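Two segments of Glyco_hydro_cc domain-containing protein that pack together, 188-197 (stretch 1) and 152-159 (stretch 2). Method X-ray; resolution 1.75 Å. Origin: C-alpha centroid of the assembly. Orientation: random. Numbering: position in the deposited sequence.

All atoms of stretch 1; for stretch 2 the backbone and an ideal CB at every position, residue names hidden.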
ATOM      1  N   ASN A 188      18.057  10.622  -4.143  1.00 48.79           N
ATOM      2  CA  ASN A 188      19.131   9.590  -4.013  1.00 49.29           C
ATOM      3  C   ASN A 188      18.550   8.301  -3.429  1.00 47.55           C
ATOM      4  O   ASN A 188      18.907   7.180  -3.893  1.00 47.81           O
ATOM      5  CB  ASN A 188      20.301  10.120  -3.177  1.00 55.47           C
ATOM      6  CG  ASN A 188      21.277  10.934  -3.998  1.00 60.01           C
ATOM      7  OD1 ASN A 188      20.890  11.588  -4.978  1.00 62.68           O
ATOM      8  ND2 ASN A 188      22.547  10.891  -3.618  1.00 62.48           N
ATOM      9  N   PHE A 189      17.630   8.464  -2.483  1.00 44.50           N
ATOM     10  CA  PHE A 189      16.934   7.352  -1.793  1.00 41.61           C
ATOM     11  C   PHE A 189      16.202   6.531  -2.872  1.00 40.52           C
ATOM     12  O   PHE A 189      16.395   5.281  -2.980  1.00 39.53           O
ATOM     13  CB  PHE A 189      16.079   7.972  -0.689  1.00 40.60           C
ATOM     14  CG  PHE A 189      15.161   7.013   0.014  1.00 40.12           C
ATOM     15  CD1 PHE A 189      13.859   6.852  -0.439  1.00 39.38           C
ATOM     16  CD2 PHE A 189      15.571   6.288   1.123  1.00 41.09           C
ATOM     17  CE1 PHE A 189      13.010   5.950   0.174  1.00 38.74           C
ATOM     18  CE2 PHE A 189      14.696   5.415   1.762  1.00 41.01           C
ATOM     19  CZ  PHE A 189      13.415   5.258   1.286  1.00 39.17           C
ATOM     20  N   LEU A 190      15.449   7.219  -3.736  1.00 40.20           N
ATOM     21  CA  LEU A 190      14.662   6.527  -4.803  1.00 39.37           C
ATOM     22  C   LEU A 190      15.620   5.801  -5.757  1.00 41.56           C
ATOM     23  O   LEU A 190      15.300   4.671  -6.241  1.00 39.96           O
ATOM     24  CB  LEU A 190      13.786   7.542  -5.553  1.00 40.15           C
ATOM     25  CG  LEU A 190      12.583   8.077  -4.770  1.00 37.77           C
ATOM     26  CD1 LEU A 190      11.952   9.258  -5.479  1.00 37.26           C
ATOM     27  CD2 LEU A 190      11.565   6.963  -4.534  1.00 36.48           C
ATOM     28  N   LYS A 191      16.778   6.395  -6.026  1.00 44.32           N
ATOM     29  CA  LYS A 191      17.825   5.735  -6.856  1.00 45.69           C
ATOM     30  C   LYS A 191      18.277   4.391  -6.268  1.00 45.55           C
ATOM     31  O   LYS A 191      18.624   3.501  -7.082  1.00 45.58           O
ATOM     32  CB  LYS A 191      19.060   6.625  -7.010  1.00 48.55           C
ATOM     33  CG  LYS A 191      18.791   7.929  -7.738  1.00 50.04           C
ATOM     34  CD  LYS A 191      20.052   8.584  -8.252  1.00 52.80           C
ATOM     35  CE  LYS A 191      19.765   9.788  -9.127  1.00 53.96           C
ATOM     36  NZ  LYS A 191      20.611   9.756 -10.338  1.00 54.96           N
ATOM     37  N   GLU A 192      18.306   4.248  -4.937  1.00 45.04           N
ATOM     38  CA  GLU A 192      18.741   3.000  -4.260  1.00 49.02           C
ATOM     39  C   GLU A 192      17.569   2.000  -4.193  1.00 47.60           C
ATOM     40  O   GLU A 192      17.738   0.821  -4.613  1.00 47.94           O
ATOM     41  CB  GLU A 192      19.294   3.384  -2.876  1.00 52.96           C
ATOM     42  CG  GLU A 192      19.675   2.226  -1.960  1.00 55.93           C
ATOM     43  CD  GLU A 192      20.850   1.363  -2.372  1.00 59.23           C
ATOM     44  OE1 GLU A 192      21.796   1.899  -2.983  1.00 65.79           O
ATOM     45  OE2 GLU A 192      20.824   0.158  -2.054  1.00 61.23           O
ATOM     46  N   VAL A 193      16.393   2.441  -3.740  1.00 44.48           N
ATOM     47  CA  VAL A 193      15.270   1.507  -3.404  1.00 42.49           C
ATOM     48  C   VAL A 193      14.469   1.116  -4.667  1.00 39.84           C
ATOM     49  O   VAL A 193      14.023  -0.055  -4.764  1.00 38.18           O
ATOM     50  CB  VAL A 193      14.414   2.114  -2.275  1.00 41.82           C
ATOM     51  CG1 VAL A 193      15.312   2.610  -1.145  1.00 41.75           C
ATOM     52  CG2 VAL A 193      13.494   3.240  -2.741  1.00 41.41           C
ATOM     53  N   LEU A 194      14.298   1.999  -5.657  1.00 36.83           N
ATOM     54  CA  LEU A 194      13.396   1.639  -6.796  1.00 36.93           C
ATOM     55  C   LEU A 194      13.899   0.403  -7.559  1.00 37.61           C
ATOM     56  O   LEU A 194      13.138  -0.534  -7.834  1.00 36.87           O
ATOM     57  CB  LEU A 194      13.182   2.844  -7.719  1.00 34.44           C
ATOM     58  CG  LEU A 194      12.222   3.919  -7.202  1.00 33.29           C
ATOM     59  CD1 LEU A 194      11.951   5.013  -8.222  1.00 32.63           C
ATOM     60  CD2 LEU A 194      10.899   3.298  -6.742  1.00 31.15           C
ATOM     61  N   PRO A 195      15.193   0.322  -7.924  1.00 40.16           N
ATOM     62  CA  PRO A 195      15.704  -0.887  -8.574  1.00 40.52           C
ATOM     63  C   PRO A 195      15.542  -2.128  -7.669  1.00 39.45           C
ATOM     64  O   PRO A 195      15.088  -3.161  -8.133  1.00 41.10           O
ATOM     65  CB  PRO A 195      17.182  -0.568  -8.846  1.00 41.82           C
ATOM     66  CG  PRO A 195      17.334   0.933  -8.663  1.00 42.15           C
ATOM     67  CD  PRO A 195      16.226   1.346  -7.712  1.00 40.46           C
ATOM     68  N   TRP A 196      15.845  -1.979  -6.386  1.00 39.31           N
ATOM     69  CA  TRP A 196      15.809  -3.063  -5.368  1.00 39.57           C
ATOM     70  C   TRP A 196      14.375  -3.605  -5.246  1.00 38.98           C
ATOM     71  O   TRP A 196      14.141  -4.870  -5.296  1.00 39.48           O
ATOM     72  CB  TRP A 196      16.335  -2.505  -4.035  1.00 40.84           C
ATOM     73  CG  TRP A 196      16.474  -3.556  -2.984  1.00 42.20           C
ATOM     74  CD1 TRP A 196      17.512  -4.427  -2.861  1.00 44.64           C
ATOM     75  CD2 TRP A 196      15.526  -3.899  -1.957  1.00 41.68           C
ATOM     76  NE1 TRP A 196      17.274  -5.297  -1.830  1.00 45.69           N
ATOM     77  CE2 TRP A 196      16.075  -4.987  -1.247  1.00 42.83           C
ATOM     78  CE3 TRP A 196      14.283  -3.393  -1.563  1.00 38.33           C
ATOM     79  CZ2 TRP A 196      15.424  -5.574  -0.168  1.00 42.71           C
ATOM     80  CZ3 TRP A 196      13.633  -3.988  -0.511  1.00 38.58           C
ATOM     81  CH2 TRP A 196      14.204  -5.059   0.184  1.00 40.49           C
ATOM     82  N   LEU A 197      13.425  -2.674  -5.142  1.00 35.85           N
ATOM     83  CA  LEU A 197      11.979  -3.031  -5.083  1.00 35.03           C
ATOM     84  C   LEU A 197      11.622  -3.720  -6.398  1.00 35.39           C
ATOM     85  O   LEU A 197      10.908  -4.737  -6.356  1.00 35.51           O
ATOM     86  CB  LEU A 197      11.142  -1.773  -4.792  1.00 32.65           C
ATOM     87  CG  LEU A 197      11.343  -1.184  -3.395  1.00 33.28           C
ATOM     88  CD1 LEU A 197      10.904   0.270  -3.309  1.00 33.18           C
ATOM     89  CD2 LEU A 197      10.595  -2.020  -2.359  1.00 32.00           C
ATOM     90  N   UNK A 152      17.549   0.151   6.790  1.00 44.28           N
ATOM     91  CA  UNK A 152      16.420  -0.198   7.681  1.00 44.57           C
ATOM     92  C   UNK A 152      15.196  -0.416   6.775  1.00 40.86           C
ATOM     93  O   UNK A 152      14.439  -1.381   7.021  1.00 43.77           O
ATOM     94  CB  UNK A 152      16.158   0.891   8.723  1.00 44.57           C
ATOM     95  N   UNK A 153      15.045   0.414   5.748  1.00 40.30           N
ATOM     96  CA  UNK A 153      13.966   0.239   4.735  1.00 39.71           C
ATOM     97  C   UNK A 153      13.961  -1.238   4.305  1.00 39.74           C
ATOM     98  O   UNK A 153      12.980  -1.948   4.539  1.00 39.18           O
ATOM     99  CB  UNK A 153      14.173   1.157   3.528  1.00 39.71           C
ATOM    100  N   UNK A 154      15.081  -1.715   3.789  1.00 41.68           N
ATOM    101  CA  UNK A 154      15.208  -3.019   3.082  1.00 42.34           C
ATOM    102  C   UNK A 154      14.997  -4.187   4.045  1.00 42.28           C
ATOM    103  O   UNK A 154      14.450  -5.217   3.619  1.00 42.40           O
ATOM    104  CB  UNK A 154      16.581  -3.142   2.419  1.00 42.34           C
ATOM    105  N   UNK A 155      15.470  -4.048   5.284  1.00 45.61           N
ATOM    106  CA  UNK A 155      15.405  -5.070   6.358  1.00 46.99           C
ATOM    107  C   UNK A 155      13.924  -5.285   6.661  1.00 44.68           C
ATOM    108  O   UNK A 155      13.411  -6.451   6.627  1.00 43.49           O
ATOM    109  CB  UNK A 155      16.173  -4.642   7.610  1.00 46.99           C
ATOM    110  N   UNK A 156      13.261  -4.151   6.906  1.00 41.51           N
ATOM    111  CA  UNK A 156      11.820  -4.062   7.214  1.00 38.62           C
ATOM    112  C   UNK A 156      11.044  -4.822   6.130  1.00 35.84           C
ATOM    113  O   UNK A 156      10.179  -5.624   6.429  1.00 36.24           O
ATOM    114  CB  UNK A 156      11.358  -2.606   7.294  1.00 38.62           C
ATOM    115  N   UNK A 157      11.332  -4.522   4.871  1.00 35.70           N
ATOM    116  CA  UNK A 157      10.567  -5.092   3.714  1.00 34.71           C
ATOM    117  C   UNK A 157      10.794  -6.607   3.671  1.00 35.96           C
ATOM    118  O   UNK A 157       9.812  -7.392   3.505  1.00 36.31           O
ATOM    119  CB  UNK A 157      10.997  -4.454   2.391  1.00 34.71           C
ATOM    120  N   UNK A 158      12.041  -7.016   3.832  1.00 39.08           N
ATOM    121  CA  UNK A 158      12.429  -8.443   3.926  1.00 40.94           C
ATOM    122  C   UNK A 158      11.719  -9.078   5.115  1.00 42.40           C
ATOM    123  O   UNK A 158      11.146 -10.125   4.936  1.00 43.12           O
ATOM    124  CB  UNK A 158      13.945  -8.598   4.067  1.00 40.94           C
ATOM    125  N   UNK A 159      11.725  -8.423   6.267  1.00 44.67           N
ATOM    126  CA  UNK A 159      11.076  -8.957   7.492  1.00 46.78           C
ATOM    127  C   UNK A 159       9.573  -9.108   7.227  1.00 44.29           C
ATOM    128  O   UNK A 159       8.989 -10.127   7.681  1.00 45.33           O
ATOM    129  CB  UNK A 159      11.320  -8.042   8.694  1.00 46.78           C
TER

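Both stretches are helical and run nearly parallel, their axes crossing at -25° and approaching to 11.4 Å. Stretch 1 offers an apolar face made of F189, V193, W196 and L197, with the carboxylate of E192 at one border.

Position 152 has helical backbone angles, and its ideal CB has nothing of stretch 1 within 5.5 Å. Almost any helix former would fit. The residue is D152.

Position 153 points toward stretch 1. Its ideal CB lies 4.6 Å from F189 CE2 and 5.0 Å from V193 CG1, so the surroundings are apolar with room ahead. Leucine, methionine or an aromatic would suit. The residue is F153, with chi1 t. Its ring reaches in among four side chains. The edge of F189 is directed at its face, with centroids 6.0 Å apart and planes at 71°. L197 CD2 lies at the ring edge, 3.8 Å from F153 CZ. V193 CG1 is 3.9 Å from F153 CD2.

Position 154 also points toward stretch 1. The ideal CB is 3.7 Å from W196 CZ2, and the E192 carboxylate lies farther along. A long side chain with an apolar stem and a positive end fits best, so lysine or arginine; a shorter apolar one could still cover the indole. The residue is K154. Its CE sits 3.0 Å from the centroid of the W196 five-membered ring, nearly on the ring normal. Its NZ makes a cation-pi contact with that ring and a salt bridge with E192, NZ to OE2 2.9 Å.

Position 155 points away, so a polar residue is reasonable. R155 pairs within its helix: NH2 to D152 OD1 is 2.8 Å, and NH1 to OE1 of the residue at 159 is a very short 2.4 Å.

Position 156 points sideways, with no stretch 1 atom near its CB. The residue is Y156.

Position 157 points toward stretch 1, and its ideal CB is 3.9 Å from W196 CH2. With the indole so close, a compact apolar residue such as alanine or valine suits. V157 puts CG1 at the indole edge, 4.0 Å from W196 CZ3.

Position 158 points sideways, its ideal CB 5.3 Å from W196 CH2. Small residues, polar or not, would do. S158 OG donates to K154 O at 2.6 Å and lies 3.9 Å from W196 CH2, completing the hollow that holds the indole.

Position 159 is out of reach and undemanding. It is E159, the partner of R155.

Stretch 2 152-159: DFKRYVSE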
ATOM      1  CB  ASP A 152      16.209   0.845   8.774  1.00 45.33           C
ATOM      2  CG  ASP A 152      14.928   0.657   9.556  1.00 45.85           C
ATOM      3  OD1 ASP A 152      14.787  -0.396  10.226  1.00 47.80           O
ATOM      4  OD2 ASP A 152      14.077   1.572   9.510  1.00 45.42           O
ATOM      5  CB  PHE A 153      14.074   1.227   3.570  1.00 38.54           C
ATOM      6  CG  PHE A 153      13.058   0.950   2.489  1.00 37.03           C
ATOM      7  CD1 PHE A 153      11.715   1.279   2.659  1.00 36.25           C
ATOM      8  CD2 PHE A 153      13.424   0.266   1.343  1.00 38.61           C
ATOM      9  CE1 PHE A 153      10.781   0.981   1.672  1.00 36.78           C
ATOM     10  CE2 PHE A 153      12.490  -0.042   0.364  1.00 37.93           C
ATOM     11  CZ  PHE A 153      11.173   0.329   0.525  1.00 37.16           C
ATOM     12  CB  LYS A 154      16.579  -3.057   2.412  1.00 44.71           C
ATOM     13  CG  LYS A 154      16.814  -1.891   1.462  1.00 45.44           C
ATOM     14  CD  LYS A 154      18.202  -1.869   0.839  1.00 49.03           C
ATOM     15  CE  LYS A 154      18.260  -2.583  -0.492  1.00 49.60           C
ATOM     16  NZ  LYS A 154      19.517  -2.305  -1.218  1.00 52.79           N
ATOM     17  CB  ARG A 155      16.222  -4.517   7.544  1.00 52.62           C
ATOM     18  CG  ARG A 155      16.136  -5.287   8.858  1.00 57.67           C
ATOM     19  CD  ARG A 155      14.787  -5.208   9.585  1.00 60.62           C
ATOM     20  NE  ARG A 155      14.346  -3.853   9.970  1.00 62.63           N
ATOM     21  CZ  ARG A 155      13.204  -3.559  10.614  1.00 59.89           C
ATOM     22  NH1 ARG A 155      12.338  -4.511  10.927  1.00 59.25           N
ATOM     23  NH2 ARG A 155      12.917  -2.300  10.917  1.00 60.06           N
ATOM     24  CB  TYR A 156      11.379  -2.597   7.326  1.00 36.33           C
ATOM     25  CG  TYR A 156       9.892  -2.471   7.497  1.00 34.11           C
ATOM     26  CD1 TYR A 156       9.293  -2.665   8.723  1.00 33.00           C
ATOM     27  CD2 TYR A 156       9.066  -2.170   6.422  1.00 31.83           C
ATOM     28  CE1 TYR A 156       7.920  -2.577   8.889  1.00 32.44           C
ATOM     29  CE2 TYR A 156       7.688  -2.099   6.570  1.00 31.14           C
ATOM     30  CZ  TYR A 156       7.108  -2.299   7.804  1.00 30.60           C
ATOM     31  OH  TYR A 156       5.765  -2.165   7.948  1.00 32.70           O
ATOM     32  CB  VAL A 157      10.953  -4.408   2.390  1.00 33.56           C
ATOM     33  CG1 VAL A 157      10.231  -5.049   1.230  1.00 33.11           C
ATOM     34  CG2 VAL A 157      10.668  -2.916   2.432  1.00 32.48           C
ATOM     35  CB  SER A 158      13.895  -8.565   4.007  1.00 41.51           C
ATOM     36  OG  SER A 158      14.474  -7.729   3.012  1.00 40.11           O
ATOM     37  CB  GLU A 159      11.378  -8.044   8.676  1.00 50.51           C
ATOM     38  CG  GLU A 159      11.280  -8.735  10.027  1.00 55.76           C
ATOM     39  CD  GLU A 159      12.197  -8.122  11.071  1.00 60.44           C
ATOM     40  OE1 GLU A 159      12.373  -6.876  11.038  1.00 60.43           O
ATOM     41  OE2 GLU A 159      12.772  -8.894  11.904  1.00 68.97           O
TER
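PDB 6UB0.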